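SusD-like carbohydrate binding protein BF1063 (Bacteroides fragilis NCTC 9343, PDB 3I4G) probably binds carbohydrate at the outer membrane, as a SusD-family protein thought to help capture glycans for uptake into the cell. Local coordinates at residues 43-51 and 128-139. Numbering follows the deposited sequence. Where two conformers were deposited one is given.
Sequences NPSDWWSYH and LRATQYFYLASY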
# COMPACT_ATOMS: atom_id res chain seq x y z
N ASN A 43 -4.39 3.60 -14.42
CA ASN A 43 -5.26 3.92 -13.31
C ASN A 43 -5.48 2.63 -12.55
O ASN A 43 -5.14 1.55 -13.05
CB ASN A 43 -6.57 4.55 -13.82
CG ASN A 43 -7.11 3.85 -14.99
OD1 ASN A 43 -7.52 2.68 -14.91
ND2 ASN A 43 -7.05 4.53 -16.15
N PRO A 44 -6.04 2.71 -11.34
CA PRO A 44 -6.26 1.48 -10.58
C PRO A 44 -7.22 0.52 -11.24
O PRO A 44 -8.22 0.96 -11.78
CB PRO A 44 -6.87 1.99 -9.27
CG PRO A 44 -6.34 3.38 -9.12
CD PRO A 44 -6.38 3.90 -10.54
N SER A 45 -6.92 -0.77 -11.19
CA SER A 45 -7.86 -1.79 -11.56
C SER A 45 -8.39 -2.52 -10.34
O SER A 45 -9.33 -3.31 -10.45
CB SER A 45 -7.26 -2.81 -12.53
OG SER A 45 -6.18 -3.48 -11.95
N ASP A 46 -7.79 -2.29 -9.18
CA ASP A 46 -8.16 -2.92 -7.93
C ASP A 46 -7.46 -2.21 -6.80
O ASP A 46 -6.44 -1.59 -7.03
CB ASP A 46 -7.73 -4.38 -7.89
CG ASP A 46 -8.34 -5.11 -6.74
OD1 ASP A 46 -9.58 -5.22 -6.78
OD2 ASP A 46 -7.64 -5.53 -5.80
N TRP A 47 -7.97 -2.33 -5.57
CA TRP A 47 -7.25 -1.81 -4.43
C TRP A 47 -5.86 -2.43 -4.30
O TRP A 47 -5.00 -1.84 -3.64
CB TRP A 47 -8.03 -2.09 -3.13
CG TRP A 47 -9.39 -1.45 -3.14
CD1 TRP A 47 -10.59 -2.06 -3.38
CD2 TRP A 47 -9.68 -0.05 -3.00
NE1 TRP A 47 -11.61 -1.12 -3.36
CE2 TRP A 47 -11.06 0.11 -3.11
CE3 TRP A 47 -8.89 1.07 -2.69
CZ2 TRP A 47 -11.67 1.35 -2.98
CZ3 TRP A 47 -9.52 2.30 -2.53
CH2 TRP A 47 -10.88 2.42 -2.70
N TRP A 48 -5.63 -3.60 -4.89
CA TRP A 48 -4.36 -4.30 -4.77
C TRP A 48 -3.53 -4.29 -6.04
O TRP A 48 -2.48 -4.90 -6.06
CB TRP A 48 -4.57 -5.74 -4.32
CG TRP A 48 -5.32 -5.84 -3.03
CD1 TRP A 48 -5.21 -5.01 -1.96
CD2 TRP A 48 -6.28 -6.85 -2.65
NE1 TRP A 48 -6.03 -5.43 -0.95
CE2 TRP A 48 -6.72 -6.54 -1.35
CE3 TRP A 48 -6.83 -7.94 -3.29
CZ2 TRP A 48 -7.66 -7.29 -0.69
CZ3 TRP A 48 -7.78 -8.69 -2.64
CH2 TRP A 48 -8.21 -8.35 -1.37
N SER A 49 -3.99 -3.63 -7.10
CA SER A 49 -3.21 -3.54 -8.33
C SER A 49 -2.04 -2.58 -8.11
O SER A 49 -1.98 -1.86 -7.10
CB SER A 49 -4.06 -3.10 -9.51
OG SER A 49 -4.35 -1.70 -9.48
N TYR A 50 -1.09 -2.55 -9.02
CA TYR A 50 0.09 -1.70 -8.72
C TYR A 50 -0.29 -0.23 -8.65
O TYR A 50 0.24 0.51 -7.83
CB TYR A 50 1.29 -1.97 -9.65
CG TYR A 50 1.25 -1.49 -11.07
CD1 TYR A 50 1.46 -0.16 -11.36
CD2 TYR A 50 1.04 -2.34 -12.14
CE1 TYR A 50 1.48 0.29 -12.64
CE2 TYR A 50 1.05 -1.86 -13.44
CZ TYR A 50 1.28 -0.57 -13.68
OH TYR A 50 1.28 -0.16 -15.00
N HIS A 51 -1.17 0.23 -9.53
CA HIS A 51 -1.61 1.62 -9.47
C HIS A 51 -2.63 1.82 -8.35
O HIS A 51 -2.69 2.90 -7.74
CB HIS A 51 -2.19 2.07 -10.82
CG HIS A 51 -2.29 3.55 -11.01
ND1 HIS A 51 -2.76 4.43 -10.06
CD2 HIS A 51 -2.05 4.29 -12.11
CE1 HIS A 51 -2.77 5.66 -10.57
NE2 HIS A 51 -2.35 5.60 -11.82
N LEU A 128 -13.21 -11.68 0.36
CA LEU A 128 -13.01 -10.79 -0.78
C LEU A 128 -14.06 -9.68 -0.82
O LEU A 128 -13.71 -8.51 -1.01
CB LEU A 128 -13.00 -11.58 -2.09
CG LEU A 128 -11.78 -12.47 -2.28
CD1 LEU A 128 -11.99 -13.41 -3.46
CD2 LEU A 128 -10.45 -11.65 -2.46
N ARG A 129 -15.33 -10.01 -0.59
CA ARG A 129 -16.37 -8.99 -0.58
C ARG A 129 -16.12 -7.98 0.54
O ARG A 129 -16.24 -6.76 0.35
CB ARG A 129 -17.74 -9.66 -0.41
CG ARG A 129 -18.88 -8.65 -0.31
CD ARG A 129 -20.25 -9.33 -0.20
NE ARG A 129 -20.40 -10.10 1.02
CZ ARG A 129 -21.54 -10.70 1.37
NH1 ARG A 129 -22.61 -10.63 0.61
NH2 ARG A 129 -21.60 -11.36 2.51
N ALA A 130 -15.78 -8.48 1.72
CA ALA A 130 -15.55 -7.59 2.84
C ALA A 130 -14.35 -6.66 2.65
O ALA A 130 -14.41 -5.51 3.10
CB ALA A 130 -15.40 -8.37 4.13
N THR A 131 -13.31 -7.12 1.97
CA THR A 131 -12.20 -6.23 1.70
C THR A 131 -12.66 -5.04 0.86
O THR A 131 -12.19 -3.94 1.07
CB THR A 131 -10.98 -6.86 1.00
OG1 THR A 131 -11.32 -7.33 -0.31
CG2 THR A 131 -10.34 -7.95 1.84
N GLN A 132 -13.60 -5.23 -0.05
CA GLN A 132 -14.05 -4.10 -0.87
C GLN A 132 -14.76 -3.08 -0.02
O GLN A 132 -14.52 -1.88 -0.18
CB GLN A 132 -14.95 -4.59 -2.01
CG GLN A 132 -14.33 -5.67 -2.87
CD GLN A 132 -12.99 -5.27 -3.45
OE1 GLN A 132 -12.94 -4.55 -4.45
NE2 GLN A 132 -11.90 -5.74 -2.84
N TYR A 133 -15.64 -3.52 0.88
CA TYR A 133 -16.32 -2.60 1.78
C TYR A 133 -15.32 -1.93 2.74
O TYR A 133 -15.50 -0.79 3.10
CB TYR A 133 -17.47 -3.30 2.52
CG TYR A 133 -18.65 -3.49 1.62
CD1 TYR A 133 -19.37 -2.40 1.19
CD2 TYR A 133 -19.02 -4.75 1.16
CE1 TYR A 133 -20.43 -2.55 0.33
CE2 TYR A 133 -20.12 -4.91 0.33
CZ TYR A 133 -20.80 -3.80 -0.08
OH TYR A 133 -21.92 -3.90 -0.96
N PHE A 134 -14.26 -2.63 3.15
CA PHE A 134 -13.23 -2.07 4.00
C PHE A 134 -12.58 -0.87 3.32
O PHE A 134 -12.44 0.19 3.95
CB PHE A 134 -12.18 -3.16 4.34
CG PHE A 134 -10.90 -2.60 4.90
CD1 PHE A 134 -10.77 -2.31 6.23
CD2 PHE A 134 -9.84 -2.34 4.06
CE1 PHE A 134 -9.63 -1.75 6.71
CE2 PHE A 134 -8.67 -1.79 4.54
CZ PHE A 134 -8.59 -1.49 5.87
N TYR A 135 -12.19 -1.01 2.08
CA TYR A 135 -11.60 0.11 1.37
C TYR A 135 -12.63 1.21 1.03
O TYR A 135 -12.35 2.39 1.20
CB TYR A 135 -10.86 -0.37 0.12
CG TYR A 135 -9.64 -1.19 0.38
CD1 TYR A 135 -8.49 -0.60 0.88
CD2 TYR A 135 -9.59 -2.54 0.10
CE1 TYR A 135 -7.36 -1.36 1.13
CE2 TYR A 135 -8.49 -3.30 0.35
CZ TYR A 135 -7.38 -2.70 0.88
OH TYR A 135 -6.25 -3.45 1.12
N LEU A 136 -13.83 0.84 0.59
CA LEU A 136 -14.86 1.86 0.39
C LEU A 136 -15.11 2.67 1.64
O LEU A 136 -15.23 3.90 1.61
CB LEU A 136 -16.14 1.22 -0.10
CG LEU A 136 -16.15 0.63 -1.51
CD1 LEU A 136 -17.38 -0.22 -1.67
CD2 LEU A 136 -16.09 1.73 -2.54
N ALA A 137 -15.26 1.98 2.76
CA ALA A 137 -15.49 2.61 4.07
C ALA A 137 -14.30 3.46 4.53
O ALA A 137 -14.51 4.41 5.27
CB ALA A 137 -15.79 1.54 5.16
N SER A 138 -13.09 3.12 4.10
CA SER A 138 -11.94 3.92 4.46
C SER A 138 -11.95 5.30 3.81
O SER A 138 -11.50 6.28 4.41
CB SER A 138 -10.65 3.20 4.06
OG SER A 138 -10.45 2.00 4.81
N TYR A 139 -12.47 5.39 2.59
CA TYR A 139 -12.30 6.60 1.79
C TYR A 139 -13.60 7.31 1.44
O TYR A 139 -13.70 8.53 1.64
CB TYR A 139 -11.50 6.23 0.52
CG TYR A 139 -10.12 5.64 0.84
CD1 TYR A 139 -9.20 6.37 1.59
CD2 TYR A 139 -9.76 4.39 0.42
CE1 TYR A 139 -7.97 5.84 1.89
CE2 TYR A 139 -8.51 3.85 0.69
CZ TYR A 139 -7.63 4.60 1.42
OH TYR A 139 -6.35 4.13 1.71
O HOH W 1 -9.17 -5.44 -3.51
O HOH W 2 -11.31 -3.17 -6.40
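A type I beta turn from Asp46 to Ser49 sets Trp47 and Trp48 against residues 128-139, the end of helix 116-139, the CA atoms of Trp47 and Tyr135 coming within 7.5 Å of each other. The indole of Trp47 and the phenol of Tyr135 form an offset stack, five-membered ring and phenol centroids 4.4 Å apart and planes at 13°. The two side chains run past each other in opposite directions, and each thereby lays its CB over the other's ring in a reciprocal CH-pi contact; Tyr135 CB lies 3.4 Å from the centroid of the Trp47 five-membered ring. Further along the helix, Tyr139 CD2 touches Trp47 CZ3 at 3.6 Å, the rings near parallel but barely overlapping. Trp47 NE1 is satisfied by Ser95 of helix 86-109, which ties the turn to a second helix of the helical, TPR-related part of the SusD fold. Trp48 crosses Tyr135 at about a right angle and donates NE1-H to Tyr135 OH (2.9 Å, 153° at the hydrogen), with the hydroxyl close to the indole plane. The six-membered rim of Trp48, at CZ2 and CH2, packs on Thr131, while Leu128 CD2 meets the edge at CZ3. With chi1 at 64°, Thr131 OG1 is turned back to donate to Leu128 O; it also accepts from Gln132 NE2, lying in the plane of that amide, which helps fix its rotation. One water, over a face of the Trp48 indole, accepts from Gln132 NE2, and a second donates to Gln132 OE1. Asp46 was modelled in two conformations; in the one described, these waters donate to OD2 and OD1 respectively, OD2 closes an Asx turn by accepting from Trp48 N, and OD1 makes a salt bridge with Arg98.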